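Side-chain contacts in AtxE2 (Asticcacaulis excentricus, PDB 5TXE), which hydrolyses the isopeptide bond of the lasso peptides astexin-2 and astexin-3, converting these threaded substrates to linear peptides: residues Met88-Thr93 and Pro132-Ser137; Ile100-Gly105 and Thr139-Leu144; Phe556-Met561 and Ile575-Ala580. The protein carries 1 engineered substitution. All coordinates share one frame; numbering follows the deposited sequence.

Interactions 1 and 2 are two parts of a single interface, with centres 8 Å apart, where the sheet holding strands 83-92 and 100-104 packs on the sheet holding strands 133-134 and 140-147. Their segments alternate along the chain and touch: Met-88 O lies 2.7 Å from Val-102 N, and Trp-134 CD2 is 3.5 Å from Leu-141 CD2. Both lie away from residues known to bind or process the peptide. Interaction 3 is on the opposite side of the chain's centre, in the hydrolase part, with its centre 49 Å and 46 Å from those of interactions 1 and 2. It borders the bound astexin: the Ala-558 side chain is about 4 Å from that of Asn-562, a substrate-binding residue.

Interaction 1 of 3, residues Met88-Thr93 and Pro132-Ser137; sequences MVVKAT and PRWSPS
Met-88 and Pro-132 mark the nearest approach of the two backbones, with their CA atoms 8.4 Å apart; that spacing, with no hydrogen bond across, is that of two sheets packed face to face. The Met-88 sulfur makes the first touch. With CG anti to the backbone N (chi1 -174°), the bend at chi2 brings SD against the pyrrolidine ring, 3.7 Å from Pro-132 CG and 4.0 Å from Pro-132 CB; the bend at chi3 turns only CE. Strand 83-92 belongs to one antiparallel sheet and strand 133-134 is an outermost strand of the next, an arrangement consistent with neighbouring blades of the beta-propeller found in prolyl oligopeptidases. Two residues further along, Val-90 meets Trp-134 at the rim of its six-membered ring: CG1 sits near the indole plane, 4.1 Å from CH2. The indole reaches across with this benzo end leading, its CG set opposite the carbonyl carbon (chi1 -69°). At the indole's polar edge, Trp-134 NE1 is hydrogen-bonded to Ser-62 O, which helps to set the ring's orientation. Leu-141 of strand 140-147 fills in between, touching Met-88, Val-90 and Trp-134.

Interaction 2 of 3, residues Ile100-Gly105 and Thr139-Leu144; sequences IDVDVG and THLAYL
Asp-103 and Tyr-143 carry the polar half of this contact: the phenol OH donates a hydrogen bond of 2.6 Å to Asp-103 OD2. The acceptor lies at the edge of the tyrosine ring and in its plane, but the hydroxyl reaches OD2 from above the carboxylate, 44° out of that group's plane. Tyr-143 CG is tucked between its own backbone N and carbonyl carbon (chi1 56°), which sends the ring across toward strand 100-104. Among charges, OD2 has a second partner in the salt bridge to Arg-145 NH1, a nitrogen that also binds Val-104 O. The other oxygen, OD1, receives a weak, bent bond from Val-104 N.

The apolar half is a single methyl pair, Val-102 CG2 to Leu-141 CD1 at 4.0 Å, the two side chains crossing at about a right angle. Both halves rest on a classic beta bulge, in which Val-102 and Asp-103 together face Met-88, and both of these consecutive side chains start out toward the other sheet. A phenylalanine in place of Tyr-143 could still fill the ring's place beside Trp-154, but would probably leave OD2 without its hydroxyl partner and dependent on Arg-145. With a hydroxyl and a guanidinium both turned to one oxygen, Asp-103 is likely to be ionised, its charge balanced by Arg-145.

Interaction 3 of 3, residues Phe556-Met561 and Ile575-Ala580; sequences FTASVM and IETDQA
Ser-559 and Thr-577 lie at the middle of the contact, their CA atoms 5.0 Å apart. With chi1 at 169°, Ser-559 OG swings to the side opposite the backbone N and gives a weak hydrogen bond of 3.5 Å to Thr-577 O, while Ser-559 CB comes within 4.1 Å of Thr-577 CB. Thr-577 CG2 packs on the helix backbone, 3.6 Å from Ala-558 O, and Ile-575 CG2 lies 4.3 Å from Ala-558 CB.

Behind this first shell, Thr-577 is held by its hydroxyl: OG1 bonds to Ser-567 O, leaving the methyl to face the helix. Its backbone is set by an inverse gamma turn centred on Glu-576, closed by Thr-577 N to Ile-575 O at 2.8 Å, and overlapped by a type I beta turn from Glu-576 to Gln-579. Trp-586 packs on both Ala-558 and Ile-575, and apolar side chains of the bound peptide touch the same two residues. Ala-558 O accepts a bond from Asn-562 ND2, tying the contact to a residue that binds astexin-3.

Helix 555-560, which includes a wider pi-type turn (Met-561 N to Phe-556 O), follows strand 545-548 of the mixed hydrolase sheet; helix 563-570 then leads to the loop of Ile-575 to Ala-580, ahead of helix 591-594.

Interaction 1 of 3, residues Met88-Thr93 and Pro132-Ser137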
ATOM      1  N   MET A  88      -5.075  20.004  -6.111  1.00 28.13           N
ATOM      2  CA  MET A  88      -6.473  19.649  -5.927  1.00 30.98           C
ATOM      3  C   MET A  88      -7.219  19.964  -7.246  1.00 29.79           C
ATOM      4  O   MET A  88      -7.187  21.100  -7.757  1.00 37.41           O
ATOM      5  CB  MET A  88      -7.026  20.411  -4.737  1.00 29.43           C
ATOM      6  CG  MET A  88      -8.440  20.037  -4.312  1.00 32.31           C
ATOM      7  SD  MET A  88      -8.754  18.258  -3.995  1.00 35.58           S
ATOM      8  CE  MET A  88      -7.813  18.171  -2.482  1.00 34.15           C
ATOM      9  N   VAL A  89      -7.831  18.942  -7.821  1.00 28.50           N
ATOM     10  CA  VAL A  89      -8.434  18.996  -9.140  1.00 29.35           C
ATOM     11  C   VAL A  89      -9.976  18.810  -9.138  1.00 34.88           C
ATOM     12  O   VAL A  89     -10.502  18.045  -8.346  1.00 34.27           O
ATOM     13  CB  VAL A  89      -7.850  17.947 -10.030  1.00 29.92           C
ATOM     14  CG1 VAL A  89      -8.306  18.158 -11.476  1.00 29.24           C
ATOM     15  CG2 VAL A  89      -6.324  18.050  -9.985  1.00 33.52           C
ATOM     16  N   VAL A  90     -10.681  19.570  -9.973  1.00 32.90           N
ATOM     17  CA  VAL A  90     -12.124  19.446 -10.132  1.00 34.01           C
ATOM     18  C   VAL A  90     -12.379  19.175 -11.605  1.00 34.45           C
ATOM     19  O   VAL A  90     -11.801  19.796 -12.450  1.00 33.57           O
ATOM     20  CB  VAL A  90     -12.837  20.707  -9.697  1.00 36.33           C
ATOM     21  CG1 VAL A  90     -14.305  20.632 -10.068  1.00 40.10           C
ATOM     22  CG2 VAL A  90     -12.709  20.890  -8.194  1.00 36.56           C
ATOM     23  N   LYS A  91     -13.190  18.181 -11.897  1.00 36.30           N
ATOM     24  CA  LYS A  91     -13.452  17.747 -13.274  1.00 37.72           C
ATOM     25  C   LYS A  91     -14.960  17.453 -13.431  1.00 37.35           C
ATOM     26  O   LYS A  91     -15.551  16.760 -12.591  1.00 42.12           O
ATOM     27  CB  LYS A  91     -12.662  16.494 -13.549  1.00 39.89           C
ATOM     28  CG  LYS A  91     -13.050  15.759 -14.810  1.00 40.81           C
ATOM     29  CD  LYS A  91     -12.664  16.539 -16.043  1.00 40.37           C
ATOM     30  CE  LYS A  91     -12.698  15.594 -17.239  1.00 41.70           C
ATOM     31  NZ  LYS A  91     -12.257  16.251 -18.471  1.00 45.51           N
ATOM     32  N   ALA A  92     -15.579  17.984 -14.474  1.00 36.25           N
ATOM     33  CA  ALA A  92     -17.025  17.730 -14.714  1.00 39.25           C
ATOM     34  C   ALA A  92     -17.201  16.278 -15.058  1.00 36.71           C
ATOM     35  O   ALA A  92     -16.453  15.736 -15.881  1.00 37.69           O
ATOM     36  CB  ALA A  92     -17.554  18.596 -15.842  1.00 41.32           C
ATOM     37  N   THR A  93     -18.174  15.637 -14.427  1.00 37.26           N
ATOM     38  CA  THR A  93     -18.381  14.229 -14.670  1.00 42.11           C
ATOM     39  C   THR A  93     -18.942  13.938 -16.055  1.00 44.51           C
ATOM     40  O   THR A  93     -18.840  12.816 -16.503  1.00 42.49           O
ATOM     41  CB  THR A  93     -19.254  13.598 -13.611  1.00 44.80           C
ATOM     42  OG1 THR A  93     -20.489  14.313 -13.544  1.00 47.69           O
ATOM     43  CG2 THR A  93     -18.586  13.715 -12.286  1.00 40.58           C
ATOM     44  N   PRO A 132     -11.576  15.549  -0.486  1.00 26.79           N
ATOM     45  CA  PRO A 132     -12.151  16.873  -0.441  1.00 31.36           C
ATOM     46  C   PRO A 132     -13.604  16.869  -0.029  1.00 35.86           C
ATOM     47  O   PRO A 132     -14.363  16.041  -0.529  1.00 40.56           O
ATOM     48  CB  PRO A 132     -12.082  17.357  -1.889  1.00 30.83           C
ATOM     49  CG  PRO A 132     -11.586  16.249  -2.688  1.00 31.03           C
ATOM     50  CD  PRO A 132     -11.358  15.053  -1.844  1.00 27.79           C
ATOM     51  N   ARG A 133     -13.977  17.810   0.831  1.00 31.91           N
ATOM     52  CA  ARG A 133     -15.344  17.961   1.305  1.00 31.87           C
ATOM     53  C   ARG A 133     -16.006  19.075   0.560  1.00 30.81           C
ATOM     54  O   ARG A 133     -15.533  20.226   0.618  1.00 30.77           O
ATOM     55  CB  ARG A 133     -15.331  18.278   2.775  1.00 32.18           C
ATOM     56  CG  ARG A 133     -14.454  17.329   3.601  1.00 39.85           C
ATOM     57  CD  ARG A 133     -15.144  16.022   3.469  1.00 44.10           C
ATOM     58  NE  ARG A 133     -14.502  14.710   3.656  1.00 59.39           N
ATOM     59  CZ  ARG A 133     -14.014  14.228   4.776  1.00 50.74           C
ATOM     60  NH1 ARG A 133     -13.893  14.986   5.838  1.00 62.03           N
ATOM     61  NH2 ARG A 133     -13.557  13.006   4.801  1.00 53.58           N
ATOM     62  N   TRP A 134     -17.044  18.759  -0.187  1.00 29.09           N
ATOM     63  CA  TRP A 134     -17.798  19.808  -0.873  1.00 32.26           C
ATOM     64  C   TRP A 134     -18.723  20.550   0.100  1.00 30.66           C
ATOM     65  O   TRP A 134     -19.373  19.941   0.935  1.00 36.02           O
ATOM     66  CB  TRP A 134     -18.639  19.232  -1.960  1.00 29.12           C
ATOM     67  CG  TRP A 134     -17.882  18.732  -3.072  1.00 28.91           C
ATOM     68  CD1 TRP A 134     -17.336  17.495  -3.174  1.00 29.97           C
ATOM     69  CD2 TRP A 134     -17.666  19.377  -4.345  1.00 28.30           C
ATOM     70  NE1 TRP A 134     -16.782  17.332  -4.421  1.00 30.75           N
ATOM     71  CE2 TRP A 134     -16.962  18.492  -5.144  1.00 28.94           C
ATOM     72  CE3 TRP A 134     -17.967  20.639  -4.862  1.00 32.91           C
ATOM     73  CZ2 TRP A 134     -16.564  18.812  -6.430  1.00 29.54           C
ATOM     74  CZ3 TRP A 134     -17.569  20.958  -6.155  1.00 29.23           C
ATOM     75  CH2 TRP A 134     -16.885  20.048  -6.917  1.00 30.58           C
ATOM     76  N   SER A 135     -18.789  21.868  -0.014  1.00 30.49           N
ATOM     77  CA  SER A 135     -19.812  22.644   0.715  1.00 30.73           C
ATOM     78  C   SER A 135     -21.196  22.248   0.124  1.00 28.45           C
ATOM     79  O   SER A 135     -21.246  21.772  -0.986  1.00 29.80           O
ATOM     80  CB  SER A 135     -19.600  24.138   0.545  1.00 32.44           C
ATOM     81  OG  SER A 135     -19.583  24.493  -0.839  1.00 35.17           O
ATOM     82  N   PRO A 136     -22.289  22.375   0.898  1.00 32.88           N
ATOM     83  CA  PRO A 136     -23.656  21.991   0.441  1.00 36.11           C
ATOM     84  C   PRO A 136     -24.054  22.715  -0.824  1.00 37.90           C
ATOM     85  O   PRO A 136     -24.679  22.138  -1.674  1.00 40.91           O
ATOM     86  CB  PRO A 136     -24.559  22.415   1.595  1.00 39.57           C
ATOM     87  CG  PRO A 136     -23.658  22.394   2.815  1.00 40.65           C
ATOM     88  CD  PRO A 136     -22.258  22.738   2.329  1.00 35.02           C
ATOM     89  N   SER A 137     -23.625  23.965  -0.971  1.00 38.64           N
ATOM     90  CA  SER A 137     -23.884  24.705  -2.221  1.00 39.45           C
ATOM     91  C   SER A 137     -23.107  24.198  -3.437  1.00 39.85           C
ATOM     92  O   SER A 137     -23.355  24.609  -4.575  1.00 34.14           O
ATOM     93  CB  SER A 137     -23.515  26.180  -2.027  1.00 42.26           C
ATOM     94  OG  SER A 137     -22.110  26.338  -1.782  1.00 47.02           O
TER

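Interaction 2 of 3, residues Ile100-Gly105 and Thr139-Leu144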
ATOM      1  N   ILE A 100      -9.762  21.397 -13.944  1.00 34.96           N
ATOM      2  CA  ILE A 100      -9.273  22.644 -13.444  1.00 40.61           C
ATOM      3  C   ILE A 100      -8.472  22.348 -12.164  1.00 42.40           C
ATOM      4  O   ILE A 100      -8.972  21.646 -11.299  1.00 32.25           O
ATOM      5  CB  ILE A 100     -10.463  23.558 -12.971  1.00 45.75           C
ATOM      6  CG1 ILE A 100     -11.336  24.026 -14.137  1.00 53.37           C
ATOM      7  CG2 ILE A 100      -9.957  24.779 -12.219  1.00 46.53           C
ATOM      8  CD1 ILE A 100     -10.528  24.522 -15.318  1.00 57.37           C
ATOM      9  N   ASP A 101      -7.294  22.943 -12.004  1.00 38.91           N
ATOM     10  CA  ASP A 101      -6.582  22.914 -10.722  1.00 40.18           C
ATOM     11  C   ASP A 101      -7.164  23.977  -9.836  1.00 39.66           C
ATOM     12  O   ASP A 101      -7.097  25.142 -10.174  1.00 44.68           O
ATOM     13  CB  ASP A 101      -5.099  23.175 -10.962  1.00 39.61           C
ATOM     14  CG  ASP A 101      -4.415  22.025 -11.732  1.00 43.61           C
ATOM     15  OD1 ASP A 101      -4.877  20.867 -11.653  1.00 46.09           O
ATOM     16  OD2 ASP A 101      -3.380  22.260 -12.413  1.00 46.88           O
ATOM     17  N   VAL A 102      -7.725  23.619  -8.695  1.00 35.05           N
ATOM     18  CA  VAL A 102      -8.271  24.629  -7.809  1.00 33.09           C
ATOM     19  C   VAL A 102      -7.360  24.972  -6.631  1.00 33.28           C
ATOM     20  O   VAL A 102      -7.687  25.868  -5.830  1.00 30.34           O
ATOM     21  CB  VAL A 102      -9.661  24.217  -7.263  1.00 36.92           C
ATOM     22  CG1 VAL A 102     -10.617  23.950  -8.400  1.00 38.05           C
ATOM     23  CG2 VAL A 102      -9.611  22.983  -6.372  1.00 37.62           C
ATOM     24  N   ASP A 103      -6.272  24.217  -6.465  1.00 31.43           N
ATOM     25  CA  ASP A 103      -5.200  24.537  -5.511  1.00 31.65           C
ATOM     26  C   ASP A 103      -3.974  23.787  -5.999  1.00 33.53           C
ATOM     27  O   ASP A 103      -4.112  22.749  -6.656  1.00 29.73           O
ATOM     28  CB  ASP A 103      -5.525  24.072  -4.079  1.00 33.93           C
ATOM     29  CG  ASP A 103      -4.457  24.523  -3.051  1.00 34.41           C
ATOM     30  OD1 ASP A 103      -3.759  25.525  -3.337  1.00 34.45           O
ATOM     31  OD2 ASP A 103      -4.318  23.897  -1.948  1.00 35.03           O
ATOM     32  N   VAL A 104      -2.799  24.357  -5.775  1.00 31.37           N
ATOM     33  CA  VAL A 104      -1.556  23.719  -6.090  1.00 31.88           C
ATOM     34  C   VAL A 104      -0.685  23.958  -4.878  1.00 31.27           C
ATOM     35  O   VAL A 104      -0.661  25.062  -4.323  1.00 30.59           O
ATOM     36  CB  VAL A 104      -0.870  24.323  -7.311  1.00 36.82           C
ATOM     37  CG1 VAL A 104       0.517  23.678  -7.532  1.00 38.98           C
ATOM     38  CG2 VAL A 104      -1.712  24.111  -8.565  1.00 34.17           C
ATOM     39  N   GLY A 105      -0.011  22.920  -4.409  1.00 29.67           N
ATOM     40  CA  GLY A 105       0.927  23.080  -3.272  1.00 27.05           C
ATOM     41  C   GLY A 105       0.667  22.170  -2.084  1.00 28.96           C
ATOM     42  O   GLY A 105      -0.291  21.391  -2.036  1.00 26.03           O
ATOM     43  N   THR A 139     -19.980  24.967  -4.058  1.00 34.73           N
ATOM     44  CA  THR A 139     -19.080  26.022  -4.558  1.00 43.30           C
ATOM     45  C   THR A 139     -17.656  26.008  -3.951  1.00 42.74           C
ATOM     46  O   THR A 139     -16.777  26.651  -4.485  1.00 37.79           O
ATOM     47  CB  THR A 139     -19.647  27.445  -4.299  1.00 43.20           C
ATOM     48  OG1 THR A 139     -19.876  27.603  -2.903  1.00 40.23           O
ATOM     49  CG2 THR A 139     -20.953  27.701  -5.080  1.00 47.47           C
ATOM     50  N   HIS A 140     -17.449  25.342  -2.821  1.00 41.94           N
ATOM     51  CA  HIS A 140     -16.129  25.325  -2.208  1.00 41.24           C
ATOM     52  C   HIS A 140     -15.786  23.923  -1.739  1.00 43.77           C
ATOM     53  O   HIS A 140     -16.683  23.100  -1.538  1.00 35.89           O
ATOM     54  CB  HIS A 140     -16.090  26.240  -1.015  1.00 40.23           C
ATOM     55  CG  HIS A 140     -16.238  27.669  -1.383  1.00 59.17           C
ATOM     56  ND1 HIS A 140     -17.469  28.264  -1.579  1.00 61.06           N
ATOM     57  CD2 HIS A 140     -15.306  28.613  -1.655  1.00 59.29           C
ATOM     58  CE1 HIS A 140     -17.284  29.524  -1.927  1.00 65.00           C
ATOM     59  NE2 HIS A 140     -15.981  29.762  -1.975  1.00 66.16           N
ATOM     60  N   LEU A 141     -14.488  23.676  -1.621  1.00 34.53           N
ATOM     61  CA  LEU A 141     -13.953  22.491  -1.087  1.00 32.68           C
ATOM     62  C   LEU A 141     -13.257  22.844   0.200  1.00 29.93           C
ATOM     63  O   LEU A 141     -12.686  23.907   0.324  1.00 32.99           O
ATOM     64  CB  LEU A 141     -12.951  21.897  -2.073  1.00 34.84           C
ATOM     65  CG  LEU A 141     -13.402  21.475  -3.457  1.00 34.40           C
ATOM     66  CD1 LEU A 141     -12.245  20.866  -4.244  1.00 35.19           C
ATOM     67  CD2 LEU A 141     -14.488  20.436  -3.330  1.00 34.56           C
ATOM     68  N   ALA A 142     -13.310  21.932   1.164  1.00 30.42           N
ATOM     69  CA  ALA A 142     -12.441  21.956   2.345  1.00 28.52           C
ATOM     70  C   ALA A 142     -11.674  20.620   2.399  1.00 31.64           C
ATOM     71  O   ALA A 142     -12.223  19.574   2.050  1.00 26.21           O
ATOM     72  CB  ALA A 142     -13.236  22.117   3.599  1.00 28.98           C
ATOM     73  N   TYR A 143     -10.411  20.676   2.826  1.00 32.56           N
ATOM     74  CA  TYR A 143      -9.530  19.509   2.778  1.00 30.20           C
ATOM     75  C   TYR A 143      -8.328  19.818   3.615  1.00 31.91           C
ATOM     76  O   TYR A 143      -8.027  20.993   3.899  1.00 30.00           O
ATOM     77  CB  TYR A 143      -9.113  19.185   1.347  1.00 32.30           C
ATOM     78  CG  TYR A 143      -8.455  20.338   0.618  1.00 35.70           C
ATOM     79  CD1 TYR A 143      -9.223  21.292  -0.004  1.00 37.60           C
ATOM     80  CD2 TYR A 143      -7.059  20.491   0.563  1.00 37.93           C
ATOM     81  CE1 TYR A 143      -8.651  22.368  -0.659  1.00 40.00           C
ATOM     82  CE2 TYR A 143      -6.481  21.593  -0.075  1.00 37.16           C
ATOM     83  CZ  TYR A 143      -7.292  22.526  -0.676  1.00 38.22           C
ATOM     84  OH  TYR A 143      -6.812  23.622  -1.320  1.00 39.86           O
ATOM     85  N   LEU A 144      -7.650  18.766   4.055  1.00 28.10           N
ATOM     86  CA  LEU A 144      -6.399  18.901   4.794  1.00 27.25           C
ATOM     87  C   LEU A 144      -5.198  19.127   3.865  1.00 24.52           C
ATOM     88  O   LEU A 144      -5.163  18.610   2.756  1.00 25.05           O
ATOM     89  CB  LEU A 144      -6.127  17.626   5.597  1.00 27.56           C
ATOM     90  CG  LEU A 144      -7.256  17.178   6.528  1.00 26.96           C
ATOM     91  CD1 LEU A 144      -6.827  15.898   7.218  1.00 27.08           C
ATOM     92  CD2 LEU A 144      -7.574  18.261   7.525  1.00 26.53           C
TER

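Interaction 3 of 3, residues Phe556-Met561 and Ile575-Ala580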
ATOM      1  N   PHE A 556      17.410  -9.527  17.048  1.00 29.05           N
ATOM      2  CA  PHE A 556      17.888  -8.193  17.296  1.00 26.48           C
ATOM      3  C   PHE A 556      16.855  -7.178  16.801  1.00 29.08           C
ATOM      4  O   PHE A 556      16.386  -6.292  17.537  1.00 26.81           O
ATOM      5  CB  PHE A 556      19.199  -7.966  16.620  1.00 24.29           C
ATOM      6  CG  PHE A 556      19.684  -6.553  16.797  1.00 25.01           C
ATOM      7  CD1 PHE A 556      20.143  -6.132  17.996  1.00 23.78           C
ATOM      8  CD2 PHE A 556      19.648  -5.659  15.759  1.00 25.07           C
ATOM      9  CE1 PHE A 556      20.586  -4.832  18.179  1.00 27.27           C
ATOM     10  CE2 PHE A 556      20.069  -4.353  15.926  1.00 27.76           C
ATOM     11  CZ  PHE A 556      20.571  -3.930  17.157  1.00 24.71           C
ATOM     12  N   THR A 557      16.432  -7.369  15.571  1.00 25.43           N
ATOM     13  CA  THR A 557      15.470  -6.448  14.989  1.00 26.57           C
ATOM     14  C   THR A 557      14.105  -6.559  15.670  1.00 26.29           C
ATOM     15  O   THR A 557      13.484  -5.553  16.006  1.00 26.53           O
ATOM     16  CB  THR A 557      15.329  -6.664  13.455  1.00 24.42           C
ATOM     17  OG1 THR A 557      16.599  -6.519  12.808  1.00 22.72           O
ATOM     18  CG2 THR A 557      14.415  -5.701  12.883  1.00 24.25           C
ATOM     19  N   ALA A 558      13.637  -7.782  15.906  1.00 24.85           N
ATOM     20  CA  ALA A 558      12.257  -7.988  16.360  1.00 23.77           C
ATOM     21  C   ALA A 558      12.058  -7.794  17.865  1.00 25.46           C
ATOM     22  O   ALA A 558      10.957  -7.455  18.334  1.00 26.98           O
ATOM     23  CB  ALA A 558      11.841  -9.376  15.952  1.00 27.48           C
ATOM     24  N   SER A 559      13.093  -8.083  18.646  1.00 26.89           N
ATOM     25  CA  SER A 559      12.999  -8.000  20.098  1.00 30.26           C
ATOM     26  C   SER A 559      13.717  -6.708  20.509  1.00 31.94           C
ATOM     27  O   SER A 559      13.078  -5.760  20.965  1.00 38.08           O
ATOM     28  CB  SER A 559      13.653  -9.197  20.764  1.00 34.64           C
ATOM     29  OG  SER A 559      13.772  -8.974  22.154  1.00 44.30           O
ATOM     30  N   VAL A 560      15.022  -6.628  20.267  1.00 27.42           N
ATOM     31  CA  VAL A 560      15.818  -5.524  20.842  1.00 26.85           C
ATOM     32  C   VAL A 560      15.384  -4.137  20.279  1.00 28.03           C
ATOM     33  O   VAL A 560      15.018  -3.263  21.041  1.00 29.93           O
ATOM     34  CB  VAL A 560      17.291  -5.762  20.698  1.00 25.63           C
ATOM     35  CG1 VAL A 560      18.096  -4.634  21.356  1.00 29.17           C
ATOM     36  CG2 VAL A 560      17.722  -7.092  21.328  1.00 26.82           C
ATOM     37  N   MET A 561      15.352  -3.983  18.964  1.00 26.14           N
ATOM     38  CA  MET A 561      15.144  -2.720  18.345  1.00 25.84           C
ATOM     39  C   MET A 561      13.714  -2.237  18.352  1.00 27.30           C
ATOM     40  O   MET A 561      13.447  -1.066  18.073  1.00 26.78           O
ATOM     41  CB  MET A 561      15.706  -2.738  16.922  1.00 26.39           C
ATOM     42  CG  MET A 561      17.241  -2.801  16.914  1.00 32.54           C
ATOM     43  SD  MET A 561      18.120  -1.653  18.006  1.00 38.52           S
ATOM     44  CE  MET A 561      17.493  -0.261  17.157  1.00 37.69           C
ATOM     45  N   ILE A 575       5.626 -14.398  16.434  1.00 33.80           N
ATOM     46  CA  ILE A 575       7.027 -14.006  16.310  1.00 34.11           C
ATOM     47  C   ILE A 575       7.689 -14.262  17.659  1.00 36.62           C
ATOM     48  O   ILE A 575       7.345 -13.595  18.641  1.00 32.09           O
ATOM     49  CB  ILE A 575       7.170 -12.531  15.927  1.00 34.39           C
ATOM     50  CG1 ILE A 575       6.280 -12.168  14.707  1.00 35.00           C
ATOM     51  CG2 ILE A 575       8.633 -12.192  15.650  1.00 33.05           C
ATOM     52  CD1 ILE A 575       6.710 -12.806  13.431  1.00 35.49           C
ATOM     53  N   GLU A 576       8.684 -15.149  17.714  1.00 32.75           N
ATOM     54  CA  GLU A 576       9.223 -15.571  19.016  1.00 33.01           C
ATOM     55  C   GLU A 576      10.281 -14.605  19.589  1.00 31.45           C
ATOM     56  O   GLU A 576      11.463 -14.910  19.687  1.00 28.13           O
ATOM     57  CB  GLU A 576       9.785 -16.995  18.929  1.00 37.20           C
ATOM     58  CG  GLU A 576       8.802 -18.056  18.428  1.00 40.28           C
ATOM     59  CD  GLU A 576       7.526 -18.234  19.250  1.00 47.28           C
ATOM     60  OE1 GLU A 576       7.459 -17.829  20.429  1.00 52.21           O
ATOM     61  OE2 GLU A 576       6.560 -18.809  18.693  1.00 55.45           O
ATOM     62  N   THR A 577       9.827 -13.448  20.023  1.00 32.02           N
ATOM     63  CA  THR A 577      10.716 -12.411  20.539  1.00 32.14           C
ATOM     64  C   THR A 577      11.275 -12.710  21.937  1.00 32.28           C
ATOM     65  O   THR A 577      12.213 -12.068  22.391  1.00 32.66           O
ATOM     66  CB  THR A 577       9.999 -11.106  20.589  1.00 31.05           C
ATOM     67  OG1 THR A 577       8.781 -11.265  21.335  1.00 32.38           O
ATOM     68  CG2 THR A 577       9.666 -10.662  19.156  1.00 32.54           C
ATOM     69  N   ASP A 578      10.761 -13.738  22.583  1.00 28.15           N
ATOM     70  CA  ASP A 578      11.381 -14.234  23.820  1.00 34.95           C
ATOM     71  C   ASP A 578      12.553 -15.219  23.569  1.00 37.52           C
ATOM     72  O   ASP A 578      13.237 -15.600  24.493  1.00 33.28           O
ATOM     73  CB  ASP A 578      10.349 -14.873  24.725  1.00 38.59           C
ATOM     74  CG  ASP A 578       9.566 -16.033  24.039  1.00 45.95           C
ATOM     75  OD1 ASP A 578       9.611 -16.215  22.790  1.00 45.09           O
ATOM     76  OD2 ASP A 578       8.861 -16.752  24.780  1.00 61.45           O
ATOM     77  N   GLN A 579      12.781 -15.625  22.320  1.00 35.59           N
ATOM     78  CA  GLN A 579      14.015 -16.369  21.990  1.00 31.64           C
ATOM     79  C   GLN A 579      15.118 -15.389  21.535  1.00 31.29           C
ATOM     80  O   GLN A 579      14.885 -14.473  20.727  1.00 28.76           O
ATOM     81  CB  GLN A 579      13.740 -17.416  20.905  1.00 31.26           C
ATOM     82  CG  GLN A 579      12.868 -18.601  21.332  1.00 32.25           C
ATOM     83  CD  GLN A 579      12.615 -19.533  20.157  1.00 31.06           C
ATOM     84  OE1 GLN A 579      13.482 -19.737  19.297  1.00 31.24           O
ATOM     85  NE2 GLN A 579      11.403 -20.027  20.065  1.00 34.13           N
ATOM     86  N   ALA A 580      16.310 -15.609  22.069  1.00 28.78           N
ATOM     87  CA  ALA A 580      17.522 -15.002  21.584  1.00 35.20           C
ATOM     88  C   ALA A 580      17.820 -15.495  20.159  1.00 31.91           C
ATOM     89  O   ALA A 580      17.151 -16.403  19.626  1.00 31.12           O
ATOM     90  CB  ALA A 580      18.684 -15.352  22.517  1.00 39.22           C
TER